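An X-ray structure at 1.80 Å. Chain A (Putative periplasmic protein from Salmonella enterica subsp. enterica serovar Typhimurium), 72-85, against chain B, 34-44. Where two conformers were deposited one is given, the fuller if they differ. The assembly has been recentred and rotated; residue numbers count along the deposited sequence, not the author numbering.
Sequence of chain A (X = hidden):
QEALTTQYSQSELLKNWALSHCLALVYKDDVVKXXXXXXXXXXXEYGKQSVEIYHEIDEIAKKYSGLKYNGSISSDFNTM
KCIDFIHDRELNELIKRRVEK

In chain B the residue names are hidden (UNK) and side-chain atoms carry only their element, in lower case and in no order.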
# COMPACT_ATOMS: atom_id res chain seq x y z
N SER A 72 -10.55 10.30 14.48
CA SER A 72 -11.75 11.16 14.56
C SER A 72 -12.55 11.15 13.26
O SER A 72 -13.54 11.88 13.11
CB SER A 72 -11.36 12.58 14.92
OG SER A 72 -10.52 13.12 13.92
N ILE A 73 -12.08 10.35 12.31
CA ILE A 73 -12.80 10.07 11.07
C ILE A 73 -13.01 8.55 10.96
O ILE A 73 -12.25 7.77 11.56
CB ILE A 73 -12.07 10.63 9.82
CG1 ILE A 73 -10.66 10.05 9.70
CG2 ILE A 73 -12.03 12.17 9.87
CD1 ILE A 73 -10.00 10.33 8.32
N SER A 74 -14.02 8.14 10.19
CA SER A 74 -14.34 6.72 10.01
C SER A 74 -13.31 5.98 9.15
O SER A 74 -13.18 6.24 7.94
CB SER A 74 -15.74 6.56 9.42
OG SER A 74 -16.05 5.19 9.22
N SER A 75 -12.58 5.06 9.77
CA SER A 75 -11.60 4.24 9.05
C SER A 75 -10.99 3.25 10.03
O SER A 75 -10.93 3.50 11.23
CB SER A 75 -10.48 5.12 8.48
OG SER A 75 -9.60 4.36 7.66
N ASP A 76 -10.57 2.12 9.49
CA ASP A 76 -9.75 1.18 10.24
C ASP A 76 -8.27 1.52 10.15
O ASP A 76 -7.44 0.91 10.83
CB ASP A 76 -10.01 -0.23 9.74
CG ASP A 76 -11.38 -0.74 10.14
OD1 ASP A 76 -11.91 -0.28 11.17
OD2 ASP A 76 -11.92 -1.62 9.44
N PHE A 77 -7.93 2.47 9.28
CA PHE A 77 -6.50 2.83 9.04
C PHE A 77 -5.57 1.62 8.74
O PHE A 77 -4.44 1.55 9.23
CB PHE A 77 -5.98 3.68 10.21
CG PHE A 77 -6.69 5.00 10.36
CD1 PHE A 77 -6.37 6.08 9.52
CD2 PHE A 77 -7.67 5.18 11.34
CE1 PHE A 77 -7.02 7.31 9.66
CE2 PHE A 77 -8.33 6.43 11.48
CZ PHE A 77 -8.00 7.48 10.63
N ASN A 78 -6.06 0.67 7.92
CA ASN A 78 -5.29 -0.51 7.57
C ASN A 78 -3.99 -0.13 6.87
O ASN A 78 -2.94 -0.67 7.17
CB ASN A 78 -6.13 -1.46 6.71
CG ASN A 78 -7.22 -2.13 7.50
OD1 ASN A 78 -6.97 -2.56 8.63
ND2 ASN A 78 -8.42 -2.22 6.95
N THR A 79 -4.08 0.84 5.96
CA THR A 79 -2.92 1.27 5.16
C THR A 79 -1.84 1.76 6.15
O THR A 79 -0.66 1.50 5.97
CB THR A 79 -3.29 2.43 4.22
OG1 THR A 79 -4.40 2.06 3.38
CG2 THR A 79 -2.09 2.83 3.28
N MET A 80 -2.28 2.48 7.18
CA MET A 80 -1.38 3.05 8.19
C MET A 80 -0.59 1.99 8.97
O MET A 80 0.56 2.24 9.39
CB MET A 80 -2.19 3.90 9.17
CG MET A 80 -1.31 4.72 10.07
SD MET A 80 -2.28 5.81 11.14
CE MET A 80 -2.64 7.15 9.99
N LYS A 81 -1.23 0.85 9.23
CA LYS A 81 -0.55 -0.24 9.94
C LYS A 81 0.72 -0.65 9.16
O LYS A 81 1.79 -0.86 9.75
CB LYS A 81 -1.50 -1.44 10.13
CG LYS A 81 -2.74 -1.08 10.94
CD LYS A 81 -3.81 -2.16 10.90
CE LYS A 81 -5.12 -1.58 11.46
NZ LYS A 81 -6.20 -2.64 11.44
N CYS A 82 0.60 -0.70 7.83
CA CYS A 82 1.72 -1.14 6.99
C CYS A 82 2.77 -0.05 6.83
O CYS A 82 3.98 -0.34 6.74
CB CYS A 82 1.22 -1.62 5.64
SG CYS A 82 0.22 -3.07 5.81
N ILE A 83 2.34 1.21 6.85
CA ILE A 83 3.31 2.31 6.79
C ILE A 83 4.11 2.35 8.11
O ILE A 83 5.34 2.50 8.10
CB ILE A 83 2.62 3.67 6.45
CG1 ILE A 83 2.18 3.65 4.97
CG2 ILE A 83 3.61 4.86 6.69
CD1 ILE A 83 1.29 4.76 4.53
N ASP A 84 3.43 2.16 9.24
CA ASP A 84 4.15 2.09 10.51
C ASP A 84 5.09 0.88 10.49
O ASP A 84 6.24 0.94 10.98
CB ASP A 84 3.17 2.00 11.69
CG ASP A 84 2.48 3.34 12.00
OD1 ASP A 84 2.89 4.39 11.44
OD2 ASP A 84 1.56 3.33 12.85
N PHE A 85 4.59 -0.24 9.99
CA PHE A 85 5.39 -1.48 9.93
C PHE A 85 6.71 -1.27 9.20
O PHE A 85 7.75 -1.72 9.67
CB PHE A 85 4.58 -2.58 9.23
CG PHE A 85 5.39 -3.81 8.84
CD1 PHE A 85 6.21 -4.46 9.76
CD2 PHE A 85 5.28 -4.34 7.53
CE1 PHE A 85 6.95 -5.63 9.39
CE2 PHE A 85 6.00 -5.50 7.16
CZ PHE A 85 6.84 -6.13 8.08
N UNK B 34 -10.90 4.33 0.33
CA UNK B 34 -11.25 5.23 1.44
C UNK B 34 -10.28 5.12 2.61
O UNK B 34 -9.98 6.10 3.28
o UNK B 34 -13.47 6.62 0.33
c UNK B 34 -13.72 5.58 0.96
c UNK B 34 -12.69 5.00 1.92
n UNK B 34 -14.87 4.93 0.87
N UNK B 35 -9.79 3.91 2.83
CA UNK B 35 -8.82 3.65 3.89
C UNK B 35 -7.48 4.34 3.61
O UNK B 35 -6.91 5.01 4.48
o UNK B 35 -6.46 1.96 5.03
o UNK B 35 -8.22 1.33 6.23
c UNK B 35 -7.69 1.77 5.18
c UNK B 35 -8.61 2.13 4.02
N UNK B 36 -7.00 4.20 2.38
CA UNK B 36 -5.78 4.87 1.95
C UNK B 36 -5.94 6.40 1.99
O UNK B 36 -5.02 7.09 2.41
c UNK B 36 -5.34 4.36 0.56
N UNK B 37 -7.10 6.92 1.58
CA UNK B 37 -7.38 8.37 1.67
C UNK B 37 -7.38 8.84 3.12
O UNK B 37 -6.85 9.90 3.43
c UNK B 37 -10.19 9.09 -0.82
n UNK B 37 -12.24 10.51 -2.17
n UNK B 37 -11.15 10.24 -4.17
c UNK B 37 -8.74 8.69 1.07
c UNK B 37 -11.21 10.03 -2.86
c UNK B 37 -8.77 8.70 -0.40
n UNK B 37 -10.24 9.35 -2.25
N UNK B 38 -8.00 8.07 4.00
CA UNK B 38 -8.08 8.45 5.42
C UNK B 38 -6.68 8.48 6.02
O UNK B 38 -6.32 9.42 6.77
c UNK B 38 -8.96 7.48 6.19
N UNK B 39 -5.89 7.46 5.68
CA UNK B 39 -4.51 7.34 6.13
C UNK B 39 -3.69 8.53 5.62
O UNK B 39 -2.96 9.17 6.39
o UNK B 39 -4.61 4.91 6.33
c UNK B 39 -2.41 5.88 5.98
c UNK B 39 -3.92 5.97 5.67
N UNK B 40 -3.80 8.84 4.33
CA UNK B 40 -3.08 10.01 3.82
C UNK B 40 -3.48 11.29 4.59
O UNK B 40 -2.62 12.10 4.92
c UNK B 40 -3.29 10.19 2.30
N UNK B 41 -4.76 11.43 4.91
CA UNK B 41 -5.22 12.67 5.56
C UNK B 41 -4.54 12.83 6.95
O UNK B 41 -4.31 13.96 7.40
c UNK B 41 -6.75 12.74 5.66
o UNK B 41 -7.25 11.91 6.68
N UNK B 42 -4.22 11.72 7.60
CA UNK B 42 -3.54 11.75 8.90
C UNK B 42 -2.15 12.38 8.74
O UNK B 42 -1.72 13.21 9.56
c UNK B 42 -3.43 10.34 9.49
N UNK B 43 -1.43 12.00 7.67
CA UNK B 43 -0.09 12.59 7.45
C UNK B 43 -0.18 14.07 7.05
O UNK B 43 0.70 14.86 7.44
c UNK B 43 0.50 7.97 6.52
c UNK B 43 0.84 10.36 6.87
c UNK B 43 1.06 7.71 7.78
c UNK B 43 0.39 9.30 6.07
o UNK B 43 1.15 6.44 8.26
c UNK B 43 0.70 11.79 6.41
c UNK B 43 1.49 8.76 8.61
c UNK B 43 1.38 10.07 8.13
N UNK B 44 -1.20 14.44 6.28
CA UNK B 44 -1.45 15.86 5.97
C UNK B 44 -1.71 16.70 7.22
O UNK B 44 -1.23 17.84 7.31
c UNK B 44 -2.94 17.45 4.46
c UNK B 44 -2.57 16.02 4.91
c UNK B 44 -3.99 18.03 5.36
c UNK B 44 -3.39 17.40 3.00
O HOH W 1 -10.84 1.18 6.70
O HOH W 2 1.26 6.53 11.02

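Position 34 of chain B carries two side-chain carbons, the second bearing one oxygen and one nitrogen, and this side chain makes no contact with the chain A stretch. The amide marks Asn34(B). It is exposed, so a polar group sits comfortably there.

Position 35 also has two carbons, but the second bears two oxygens. Both lie against the start of the chain A helix, where backbone N-H groups lack the carbonyl partners that later turns provide. This is a carboxylate, Asp35(B). Its OD1 accepts a hydrogen bond from Asn78(A) N at 2.8 Å, and its OD2 accepts one from Thr79(A) N at 2.8 Å and another from Thr79(A) OG1 at 2.6 Å. Two acceptor oxygens and a negative charge suit this site, since the exposed N-H groups of a helix start are a favourable place for an anion. A water donates to Asp35(B) OD1 and accepts from Asp76(A) N, extending the network into the loop.

Position 36 shows a single carbon, beside the Thr79(A) hydroxyl: Ala36(B). Thr79(A) OG1 lies 3.4 Å from Ala36(B) CA, so the small side chain goes with a close backbone approach.

At position 37 three carbons lead to a nitrogen and then to a carbon with two more nitrogens, the guanidinium of Arg37(B). Its end leads away from chain A, and its NH2 is hydrogen-bonded elsewhere in the structure.

Position 38 again has one carbon, pointing toward chain A and touching Ile73(A) and Ser75(A): Ala38(B). Its CB is 3.7 Å from Ile73(A) CD1 and 3.5 Å from Ser75(A) OG, a compact methyl fitted among several neighbours.

Position 39 has one carbon carrying an oxygen and a methyl, set against Thr79(A) and Met80(A); the beta-branched pattern is that of Thr39(B). Its OG1 donates to Asp35(B) O at 3.0 Å, which satisfies the hydroxyl within its own helix, while its CG2 lies 3.8 Å from Met80(A) CB.

Position 40 has one carbon, directed away from chain A: Ala40(B). It is buried, and its methyl makes no polar demand.

Position 41 has one carbon and then one oxygen, close to Ile73(A): Ser41(B). Its OG donates to Ala38(B) O at 2.7 Å, and with this polar need met it can lie 3.6 Å from Ile73(A) CD1.

Position 42 has a single carbon, which touches the Met80(A) methyl: Ala42(B). Its CB lies only 3.3 Å from Met80(A) CE, so a methyl already fills the gap.

Position 43 has one carbon followed by a six-carbon ring bearing an oxygen, packed obliquely near Met80(A) and Ile83(A): Tyr43(B). Its CE2 is 3.9 Å from Ile83(A) CD1. Its OH reaches a water that donates to Asp84(A) OD1, so one side chain serves both apolar and polar surroundings.

Position 44 has four carbons forked at the second, out of reach of the chain A stretch: Leu44(B), whose apolar side chain suits a buried site.

The contact therefore joins a polar anchor to an apolar seam. Asp35(B) grips the first turn of the chain A helix; Ala38(B), Ala42(B), Thr39(B) and Tyr43(B) then pack against Ile73(A), Phe77(A), Met80(A) and Ile83(A), as the helices cross at 55°.

Chain B 34-44: NDARATASAYL
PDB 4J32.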